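Local coordinates for protein chitinase A (Cycas revoluta, PDB 4MNK) that probably hydrolyses chitin, as a plant class V chitinase of glycoside hydrolase family 18, and binds N-acetylglucosamine oligosaccharides in its cleft, at residues 243-248 with 299-304; 98-103 with 136-141; 161-166 with 217-222. One frame throughout, in Å; residues are numbered along the deposited sequence. Where two conformers were deposited one is given.

Interaction 1. Residues 243-248 with 299-304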
loop_
_atom_site.group_PDB
_atom_site.type_symbol
_atom_site.label_atom_id
_atom_site.label_comp_id
_atom_site.label_asym_id
_atom_site.label_seq_id
_atom_site.Cartn_x
_atom_site.Cartn_y
_atom_site.Cartn_z
ATOM N N ARG A 243 10.083 10.658 2.117
ATOM C CA ARG A 243 11.305 10.485 1.342
ATOM C C ARG A 243 12.270 11.611 1.677
ATOM O O ARG A 243 11.876 12.781 1.737
ATOM C CB ARG A 243 11.003 10.454 -0.157
ATOM C CG ARG A 243 10.276 9.202 -0.626
ATOM C CD ARG A 243 11.236 8.043 -0.792
ATOM N NE ARG A 243 10.538 6.782 -1.012
ATOM C CZ ARG A 243 11.093 5.584 -0.857
ATOM N NH1 ARG A 243 12.362 5.477 -0.479
ATOM N NH2 ARG A 243 10.378 4.493 -1.078
ATOM N N SER A 244 13.529 11.253 1.898
ATOM C CA SER A 244 14.521 12.207 2.371
ATOM C C SER A 244 15.679 12.384 1.404
ATOM O O SER A 244 16.046 11.461 0.665
ATOM C CB SER A 244 15.054 11.776 3.736
ATOM O OG SER A 244 15.760 10.556 3.618
ATOM N N TRP A 245 16.257 13.580 1.448
ATOM C CA TRP A 245 17.397 13.962 0.631
ATOM C C TRP A 245 18.445 14.617 1.519
ATOM O O TRP A 245 18.128 15.139 2.595
ATOM C CB TRP A 245 16.987 15.026 -0.382
ATOM C CG TRP A 245 16.193 14.609 -1.581
ATOM C CD1 TRP A 245 16.675 14.367 -2.836
ATOM C CD2 TRP A 245 14.769 14.476 -1.669
ATOM N NE1 TRP A 245 15.646 14.063 -3.691
ATOM C CE2 TRP A 245 14.465 14.122 -3.001
ATOM C CE3 TRP A 245 13.722 14.596 -0.746
ATOM C CZ2 TRP A 245 13.157 13.902 -3.439
ATOM C CZ3 TRP A 245 12.419 14.368 -1.183
ATOM C CH2 TRP A 245 12.151 14.023 -2.517
ATOM N N LEU A 246 19.688 14.612 1.043
ATOM C CA LEU A 246 20.721 15.493 1.572
ATOM C C LEU A 246 20.801 16.718 0.669
ATOM O O LEU A 246 20.915 16.586 -0.554
ATOM C CB LEU A 246 22.075 14.783 1.641
ATOM C CG LEU A 246 22.171 13.554 2.550
ATOM C CD1 LEU A 246 23.550 12.920 2.452
ATOM C CD2 LEU A 246 21.847 13.902 3.997
ATOM N N LEU A 247 20.721 17.901 1.270
ATOM C CA LEU A 247 20.730 19.154 0.521
ATOM C C LEU A 247 22.125 19.513 0.037
ATOM O O LEU A 247 23.113 19.299 0.745
ATOM C CB LEU A 247 20.171 20.296 1.373
ATOM C CG LEU A 247 18.705 20.198 1.803
ATOM C CD1 LEU A 247 18.395 21.251 2.849
ATOM C CD2 LEU A 247 17.764 20.327 0.613
ATOM N N LYS A 248 22.198 20.061 -1.173
ATOM C CA LYS A 248 23.457 20.564 -1.711
ATOM C C LYS A 248 23.907 21.805 -0.940
ATOM O O LYS A 248 25.092 21.956 -0.636
ATOM C CB LYS A 248 23.331 20.866 -3.209
ATOM C CG LYS A 248 24.665 21.147 -3.902
ATOM C CD LYS A 248 24.518 21.256 -5.417
ATOM C CE LYS A 248 24.509 19.889 -6.093
ATOM N NZ LYS A 248 24.342 20.000 -7.571
ATOM N N ASN A 299 21.557 19.924 6.622
ATOM C CA ASN A 299 21.538 19.379 5.258
ATOM C C ASN A 299 20.517 18.262 5.001
ATOM O O ASN A 299 20.582 17.592 3.972
ATOM C CB ASN A 299 22.945 18.935 4.827
ATOM C CG ASN A 299 23.434 17.710 5.576
ATOM O OD1 ASN A 299 23.092 17.494 6.740
ATOM N ND2 ASN A 299 24.250 16.902 4.907
ATOM N N VAL A 300 19.574 18.064 5.920
ATOM C CA VAL A 300 18.579 16.997 5.776
ATOM C C VAL A 300 17.192 17.570 5.475
ATOM O O VAL A 300 16.734 18.491 6.149
ATOM C CB VAL A 300 18.552 16.068 7.022
ATOM C CG1 VAL A 300 17.466 15.010 6.897
ATOM C CG2 VAL A 300 19.909 15.402 7.221
ATOM N N TRP A 301 16.540 17.012 4.457
ATOM C CA TRP A 301 15.235 17.469 3.989
ATOM C C TRP A 301 14.360 16.243 3.783
ATOM O O TRP A 301 14.791 15.272 3.163
ATOM C CB TRP A 301 15.412 18.191 2.654
ATOM C CG TRP A 301 14.266 19.044 2.156
ATOM C CD1 TRP A 301 14.174 20.402 2.243
ATOM C CD2 TRP A 301 13.094 18.611 1.442
ATOM N NE1 TRP A 301 13.019 20.843 1.646
ATOM C CE2 TRP A 301 12.336 19.768 1.145
ATOM C CE3 TRP A 301 12.607 17.363 1.029
ATOM C CZ2 TRP A 301 11.121 19.715 0.452
ATOM C CZ3 TRP A 301 11.388 17.315 0.344
ATOM C CH2 TRP A 301 10.664 18.484 0.064
ATOM N N VAL A 302 13.134 16.283 4.291
ATOM C CA VAL A 302 12.215 15.157 4.134
ATOM C C VAL A 302 10.822 15.640 3.725
ATOM O O VAL A 302 10.305 16.600 4.291
ATOM C CB VAL A 302 12.177 14.259 5.413
ATOM C CG1 VAL A 302 11.679 15.041 6.631
ATOM C CG2 VAL A 302 11.341 12.996 5.181
ATOM N N GLY A 303 10.241 14.981 2.724
ATOM C CA GLY A 303 8.872 15.261 2.289
ATOM C C GLY A 303 7.958 14.133 2.726
ATOM O O GLY A 303 8.316 12.961 2.605
ATOM N N TYR A 304 6.777 14.483 3.231
ATOM C CA TYR A 304 5.891 13.511 3.874
ATOM C C TYR A 304 4.473 14.057 3.968
ATOM O O TYR A 304 4.197 15.185 3.548
ATOM C CB TYR A 304 6.410 13.165 5.282
ATOM C CG TYR A 304 6.524 14.377 6.182
ATOM C CD1 TYR A 304 5.550 14.653 7.146
ATOM C CD2 TYR A 304 7.589 15.270 6.048
ATOM C CE1 TYR A 304 5.645 15.784 7.960
ATOM C CE2 TYR A 304 7.691 16.397 6.853
ATOM C CZ TYR A 304 6.719 16.647 7.802
ATOM O OH TYR A 304 6.843 17.770 8.586
HETATM O O HOH W 1 24.886 17.538 2.073
#
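R243 and G303 open an antiparallel pairing of strands 243-247 and 300-304. R243 N donates to G303 O over 2.9 Å, bent to 139° at the hydrogen, and G303 N returns a straighter bond of 2.9 Å to R243 O. The arginine side chain leaves the pair: NE forms a salt bridge with D193, and the residue touches a bound N-acetylglucosamine, so this end of the pairing belongs to the glycan pocket. S244 lies beside V302 in a non-hydrogen-bonded pair, and its OG is held by P264 O. At W245 the backbone bonds resume, W245 N giving to W301 O over 2.8 Å and W301 N giving to W245 O. The two side chains run alongside each other in the same direction, W245 CE3 3.5 Å from W301 CE3. Their six-membered rings are steeply inclined, with planes at 76°. W301 CG is anti to the backbone N (chi1 -165°), whereas W245 CG is anti to the carbonyl carbon. NE1 of W245 is bonded to E199 O and NE1 of W301 to V253 O. An alanine in place of W301 would probably open a gap beside the W245 ring and leave V253 O without this donor. L246 sets CD2 4.0 Å from V300 CG2. L247 N closes the pairing with a 2.7 Å bond to N299 O, and L247 CD2 packs 3.8 Å from W301 CB; a water links L247 O to N299 ND2. The pairing lies in the insertion domain that class V enzymes carry on the barrel. Helix 271-279 covers V300 and V302, strand 292-297 flanks 300-304, and strand 259-260 packs on W245 and L246.

Interaction 2. Residues 98-103 with 136-141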
loop_
_atom_site.group_PDB
_atom_site.type_symbol
_atom_site.label_atom_id
_atom_site.label_comp_id
_atom_site.label_asym_id
_atom_site.label_seq_id
_atom_site.Cartn_x
_atom_site.Cartn_y
_atom_site.Cartn_z
ATOM N N ARG A 98 -1.576 -24.524 -7.983
ATOM C CA ARG A 98 -0.994 -24.727 -6.657
ATOM C C ARG A 98 -1.054 -23.447 -5.823
ATOM O O ARG A 98 -1.367 -23.495 -4.633
ATOM C CB ARG A 98 0.445 -25.247 -6.754
ATOM C CG ARG A 98 0.571 -26.608 -7.441
ATOM C CD ARG A 98 1.936 -27.245 -7.224
ATOM N NE ARG A 98 3.032 -26.437 -7.759
ATOM C CZ ARG A 98 3.461 -26.472 -9.018
ATOM N NH1 ARG A 98 2.886 -27.273 -9.907
ATOM N NH2 ARG A 98 4.469 -25.696 -9.392
ATOM N N PHE A 99 -0.769 -22.311 -6.459
ATOM C CA PHE A 99 -0.831 -21.001 -5.811
ATOM C C PHE A 99 -2.245 -20.692 -5.328
ATOM O O PHE A 99 -2.440 -20.263 -4.194
ATOM C CB PHE A 99 -0.356 -19.907 -6.774
ATOM C CG PHE A 99 -0.476 -18.505 -6.224
ATOM C CD1 PHE A 99 0.622 -17.873 -5.648
ATOM C CD2 PHE A 99 -1.681 -17.809 -6.294
ATOM C CE1 PHE A 99 0.523 -16.574 -5.146
ATOM C CE2 PHE A 99 -1.790 -16.510 -5.790
ATOM C CZ PHE A 99 -0.685 -15.897 -5.215
ATOM N N VAL A 100 -3.224 -20.906 -6.201
ATOM C CA VAL A 100 -4.614 -20.587 -5.891
ATOM C C VAL A 100 -5.116 -21.422 -4.708
ATOM O O VAL A 100 -5.690 -20.878 -3.758
ATOM C CB VAL A 100 -5.510 -20.744 -7.147
ATOM C CG1 VAL A 100 -6.976 -20.796 -6.776
ATOM C CG2 VAL A 100 -5.248 -19.602 -8.123
ATOM N N LYS A 101 -4.861 -22.729 -4.755
ATOM C CA LYS A 101 -5.283 -23.646 -3.697
ATOM C C LYS A 101 -4.614 -23.312 -2.362
ATOM O O LYS A 101 -5.283 -23.247 -1.324
ATOM C CB LYS A 101 -4.987 -25.095 -4.094
ATOM C CG LYS A 101 -5.432 -26.137 -3.077
ATOM C CD LYS A 101 -5.069 -27.543 -3.540
ATOM C CE LYS A 101 -5.535 -28.597 -2.548
ATOM N NZ LYS A 101 -7.020 -28.703 -2.486
ATOM N N SER A 102 -3.300 -23.100 -2.390
ATOM C CA SER A 102 -2.542 -22.839 -1.166
ATOM C C SER A 102 -2.826 -21.467 -0.547
ATOM O O SER A 102 -2.787 -21.328 0.674
ATOM C CB SER A 102 -1.039 -23.038 -1.381
ATOM O OG SER A 102 -0.520 -22.101 -2.306
ATOM N N SER A 103 -3.114 -20.467 -1.378
ATOM C CA SER A 103 -3.410 -19.124 -0.871
ATOM C C SER A 103 -4.743 -19.085 -0.125
ATOM O O SER A 103 -4.844 -18.478 0.942
ATOM C CB SER A 103 -3.386 -18.084 -1.994
ATOM O OG SER A 103 -4.383 -18.347 -2.962
ATOM N N SER A 136 -8.202 -14.475 -12.468
ATOM C CA SER A 136 -9.481 -15.064 -12.862
ATOM C C SER A 136 -9.686 -16.414 -12.172
ATOM O O SER A 136 -10.769 -16.702 -11.654
ATOM C CB SER A 136 -9.571 -15.212 -14.379
ATOM O OG SER A 136 -10.843 -15.706 -14.761
ATOM N N GLU A 137 -8.634 -17.230 -12.155
ATOM C CA GLU A 137 -8.664 -18.534 -11.495
ATOM C C GLU A 137 -8.840 -18.399 -9.980
ATOM O O GLU A 137 -9.567 -19.179 -9.358
ATOM C CB GLU A 137 -7.409 -19.338 -11.849
ATOM C CG GLU A 137 -7.395 -19.810 -13.311
ATOM C CD GLU A 137 -6.001 -20.097 -13.866
ATOM O OE1 GLU A 137 -5.025 -20.152 -13.092
ATOM O OE2 GLU A 137 -5.888 -20.276 -15.099
ATOM N N LEU A 138 -8.194 -17.395 -9.394
ATOM C CA LEU A 138 -8.310 -17.145 -7.960
ATOM C C LEU A 138 -9.731 -16.718 -7.573
ATOM O O LEU A 138 -10.293 -17.224 -6.600
ATOM C CB LEU A 138 -7.275 -16.109 -7.508
ATOM C CG LEU A 138 -7.176 -15.807 -6.010
ATOM C CD1 LEU A 138 -6.959 -17.069 -5.170
ATOM C CD2 LEU A 138 -6.053 -14.813 -5.775
ATOM N N THR A 139 -10.313 -15.806 -8.348
ATOM C CA THR A 139 -11.696 -15.372 -8.130
ATOM C C THR A 139 -12.665 -16.561 -8.127
ATOM O O THR A 139 -13.494 -16.690 -7.224
ATOM C CB THR A 139 -12.132 -14.332 -9.187
ATOM O OG1 THR A 139 -11.301 -13.169 -9.084
ATOM C CG2 THR A 139 -13.591 -13.920 -8.994
ATOM N N ALA A 140 -12.543 -17.430 -9.130
ATOM C CA ALA A 140 -13.399 -18.611 -9.250
ATOM C C ALA A 140 -13.232 -19.564 -8.068
ATOM O O ALA A 140 -14.215 -20.066 -7.517
ATOM C CB ALA A 140 -13.128 -19.336 -10.564
ATOM N N ALA A 141 -11.987 -19.806 -7.670
ATOM C CA ALA A 141 -11.713 -20.719 -6.564
ATOM C C ALA A 141 -12.200 -20.158 -5.225
ATOM O O ALA A 141 -12.640 -20.912 -4.358
ATOM C CB ALA A 141 -10.243 -21.059 -6.505
#
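V100 and L138, with CA atoms 5.5 Å apart, mark the nearest backbone approach of two outer helices of the TIM barrel, 93-110 and 125-149. The segment axes come within 9.6 Å and run in broadly the same direction, inclined by 39° (signed crossing angle -39°). Strand 114-119 joins the two helices in sequence and lies beneath them, its L117 meeting both F99 and L138. The contact between the segments is almost wholly apolar, and V100 carries most of it by directing its side chain at the other helix. Its two methyls divide the work. CG2 rests against the backbone of L138, with V100 CG2 3.9 Å from L138 N. CG1, placed anti to the backbone N (chi1 164°), sits near the E137 carbonyl, with V100 CG1 4.0 Å from E137 O, and near a leucine methyl, with V100 CG1 4.1 Å from L138 CD1; it also reaches A141, one turn further on. E137 borders the patch, and its carboxylate pairs with R96 in a salt bridge. The tightest touch is between two methyl carbons, V100 CG1 and A141 CB, which lie 3.3 Å apart, closer than ordinary van der Waals contact.

Interaction 3. Residues 161-166 with 217-222; sequences YFHQKL and ASVGIE. With NAG (2-acetamido-2-deoxy-beta-D-glucopyranose), chain C.
F162 CD2 and CE2 lie toward G220, with F162 CD2 3.7 Å from G220 CA, and CD1 and CE1 toward a bound N-acetylglucosamine, with F162 CE1 3.9 Å from its acetyl methyl C8. Y161 and F162, where barrel strand 155-161 gives way to the following loop, belong to the glycan pocket. F162 CD1 stands 3.5 Å above the plane of the Y161 ring, nearer the ring's border than its middle, while Y161 CE2 lies at the edge of the phenylalanine ring. CB of H163 sits over the centre of one face of F162. The tyrosine, its CG anti to the backbone N (chi1 -170°), meets the sugar at its edge, and Y161 OH donates a 2.6 Å hydrogen bond to O7 of the sugar, in the ring plane. K165 N holds the imidazole with a 3.0 Å bond to H163 ND1, also in the ring plane. In the first turn of helix 217-227 the backbone comes very close, G220 CA touching F162 O at 3.0 Å in a CA-H...O contact. A side-chain carbon on G220 would clash with that oxygen. A water donates to both F162 O and A217 O, bridging loop and helix; A217 O also accepts I221 N. The acetamide oxygen thus meets a hydroxyl and its methyl an aromatic ring, consistent with recognition of N-acetylated sugars, while the sugar has a further hydrogen bond to D193 O.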
loop_
_atom_site.group_PDB
_atom_site.type_symbol
_atom_site.label_atom_id
_atom_site.label_comp_id
_atom_site.label_asym_id
_atom_site.label_seq_id
_atom_site.Cartn_x
_atom_site.Cartn_y
_atom_site.Cartn_z
ATOM N N TYR A 161 -0.378 0.264 -9.115
ATOM C CA TYR A 161 0.369 1.481 -9.401
ATOM C C TYR A 161 -0.566 2.684 -9.268
ATOM O O TYR A 161 -1.789 2.538 -9.364
ATOM C CB TYR A 161 0.919 1.370 -10.825
ATOM C CG TYR A 161 1.924 2.417 -11.252
ATOM C CD1 TYR A 161 1.681 3.215 -12.367
ATOM C CD2 TYR A 161 3.130 2.588 -10.567
ATOM C CE1 TYR A 161 2.600 4.166 -12.785
ATOM C CE2 TYR A 161 4.055 3.540 -10.975
ATOM C CZ TYR A 161 3.782 4.324 -12.086
ATOM O OH TYR A 161 4.685 5.272 -12.508
ATOM N N PHE A 162 0.002 3.869 -9.045
ATOM C CA PHE A 162 -0.811 5.072 -8.845
ATOM C C PHE A 162 -1.695 5.391 -10.049
ATOM O O PHE A 162 -2.735 6.034 -9.906
ATOM C CB PHE A 162 0.065 6.280 -8.475
ATOM C CG PHE A 162 0.548 7.085 -9.655
ATOM C CD1 PHE A 162 1.640 6.666 -10.410
ATOM C CD2 PHE A 162 -0.083 8.279 -9.996
ATOM C CE1 PHE A 162 2.089 7.416 -11.496
ATOM C CE2 PHE A 162 0.356 9.032 -11.080
ATOM C CZ PHE A 162 1.444 8.604 -11.831
ATOM N N HIS A 163 -1.267 4.919 -11.221
ATOM C CA HIS A 163 -1.898 5.233 -12.497
ATOM C C HIS A 163 -2.417 3.958 -13.152
ATOM O O HIS A 163 -1.850 2.877 -12.970
ATOM C CB HIS A 163 -0.866 5.897 -13.409
ATOM C CG HIS A 163 -1.458 6.729 -14.504
ATOM N ND1 HIS A 163 -2.000 6.184 -15.647
ATOM C CD2 HIS A 163 -1.559 8.073 -14.642
ATOM C CE1 HIS A 163 -2.423 7.156 -16.438
ATOM N NE2 HIS A 163 -2.167 8.312 -15.850
ATOM N N GLN A 164 -3.493 4.095 -13.922
ATOM C CA GLN A 164 -4.108 2.970 -14.621
ATOM C C GLN A 164 -3.229 2.438 -15.760
ATOM O O GLN A 164 -3.334 1.267 -16.130
ATOM C CB GLN A 164 -5.502 3.375 -15.121
ATOM C CG GLN A 164 -6.343 2.249 -15.727
ATOM C CD GLN A 164 -6.265 2.192 -17.248
ATOM O OE1 GLN A 164 -5.913 3.173 -17.909
ATOM N NE2 GLN A 164 -6.606 1.040 -17.809
ATOM N N LYS A 165 -2.359 3.294 -16.293
ATOM C CA LYS A 165 -1.446 2.919 -17.371
ATOM C C LYS A 165 -0.076 2.544 -16.822
ATOM O O LYS A 165 0.476 3.238 -15.965
ATOM C CB LYS A 165 -1.281 4.066 -18.377
ATOM C CG LYS A 165 -2.572 4.613 -18.969
ATOM C CD LYS A 165 -3.121 3.732 -20.078
ATOM C CE LYS A 165 -4.365 4.357 -20.694
ATOM N NZ LYS A 165 -4.854 3.585 -21.866
ATOM N N LEU A 166 0.467 1.438 -17.321
ATOM C CA LEU A 166 1.835 1.044 -17.021
ATOM C C LEU A 166 2.664 1.203 -18.294
ATOM O O LEU A 166 2.640 0.322 -19.148
ATOM C CB LEU A 166 1.886 -0.409 -16.529
ATOM C CG LEU A 166 1.138 -0.764 -15.239
ATOM C CD1 LEU A 166 0.975 -2.270 -15.091
ATOM C CD2 LEU A 166 1.850 -0.184 -14.022
ATOM N N ALA A 217 -1.344 12.070 -6.961
ATOM C CA ALA A 217 -2.401 11.151 -6.558
ATOM C C ALA A 217 -3.684 11.375 -7.364
ATOM O O ALA A 217 -4.303 10.413 -7.828
ATOM C CB ALA A 217 -2.669 11.276 -5.066
ATOM N N SER A 218 -4.066 12.641 -7.545
ATOM C CA SER A 218 -5.304 12.979 -8.251
ATOM C C SER A 218 -5.285 12.559 -9.715
ATOM O O SER A 218 -6.269 12.017 -10.208
ATOM C CB SER A 218 -5.641 14.469 -8.116
ATOM O OG SER A 218 -4.647 15.280 -8.706
ATOM N N VAL A 219 -4.165 12.792 -10.398
ATOM C CA VAL A 219 -4.025 12.381 -11.799
ATOM C C VAL A 219 -4.155 10.861 -11.931
ATOM O O VAL A 219 -4.844 10.364 -12.823
ATOM C CB VAL A 219 -2.700 12.890 -12.421
ATOM C CG1 VAL A 219 -2.415 12.209 -13.757
ATOM C CG2 VAL A 219 -2.748 14.401 -12.607
ATOM N N GLY A 220 -3.507 10.128 -11.027
ATOM C CA GLY A 220 -3.616 8.674 -10.992
ATOM C C GLY A 220 -5.038 8.190 -10.766
ATOM O O GLY A 220 -5.530 7.331 -11.499
ATOM N N ILE A 221 -5.699 8.747 -9.752
ATOM C CA ILE A 221 -7.094 8.419 -9.458
ATOM C C ILE A 221 -7.996 8.735 -10.657
ATOM O O ILE A 221 -8.820 7.900 -11.053
ATOM C CB ILE A 221 -7.589 9.128 -8.162
ATOM C CG1 ILE A 221 -6.921 8.519 -6.915
ATOM C CG2 ILE A 221 -9.117 9.090 -8.044
ATOM C CD1 ILE A 221 -7.277 7.059 -6.626
ATOM N N GLU A 222 -7.816 9.923 -11.238
ATOM C CA GLU A 222 -8.539 10.329 -12.447
ATOM C C GLU A 222 -8.419 9.270 -13.549
ATOM O O GLU A 222 -9.403 8.954 -14.221
ATOM C CB GLU A 222 -8.030 11.683 -12.969
ATOM C CG GLU A 222 -8.381 12.904 -12.103
ATOM C CD GLU A 222 -9.824 13.364 -12.249
ATOM O OE1 GLU A 222 -10.369 13.942 -11.283
ATOM O OE2 GLU A 222 -10.416 13.155 -13.327
HETATM C C1 NAG C . 10.007 6.306 -9.912
HETATM C C2 NAG C . 8.941 5.513 -9.154
HETATM C C3 NAG C . 9.408 5.092 -7.760
HETATM C C4 NAG C . 10.811 4.489 -7.779
HETATM C C5 NAG C . 11.765 5.336 -8.631
HETATM C C6 NAG C . 13.144 4.690 -8.762
HETATM C C7 NAG C . 6.717 6.186 -9.940
HETATM C C8 NAG C . 5.509 7.042 -9.696
HETATM N N2 NAG C . 7.709 6.279 -9.050
HETATM O O3 NAG C . 8.487 4.166 -7.225
HETATM O O4 NAG C . 11.293 4.397 -6.453
HETATM O O5 NAG C . 11.225 5.584 -9.922
HETATM O O6 NAG C . 13.050 3.468 -9.462
HETATM O O7 NAG C . 6.765 5.451 -10.929
HETATM O O HOH W 2 -2.924 7.774 -7.585
#

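All three contacts are largely buried, yet they lie apart and none touches another. Interaction 2 packs two helices on the outside of the barrel by methyl groups, with its centre about 43 Å from that of interaction 1 and on the opposite side of the chain's centre. Interaction 1 relies instead on backbone bonds and paired indoles in the insertion domain. Interaction 3, nearest the middle of the chain, mixes close backbone packing with a bridging water. Interactions 1 and 3 each contribute to a glycan pocket, R243 from one and Y161 and F162 from the other, and helix 217-227 is followed in the chain by strand 234-247.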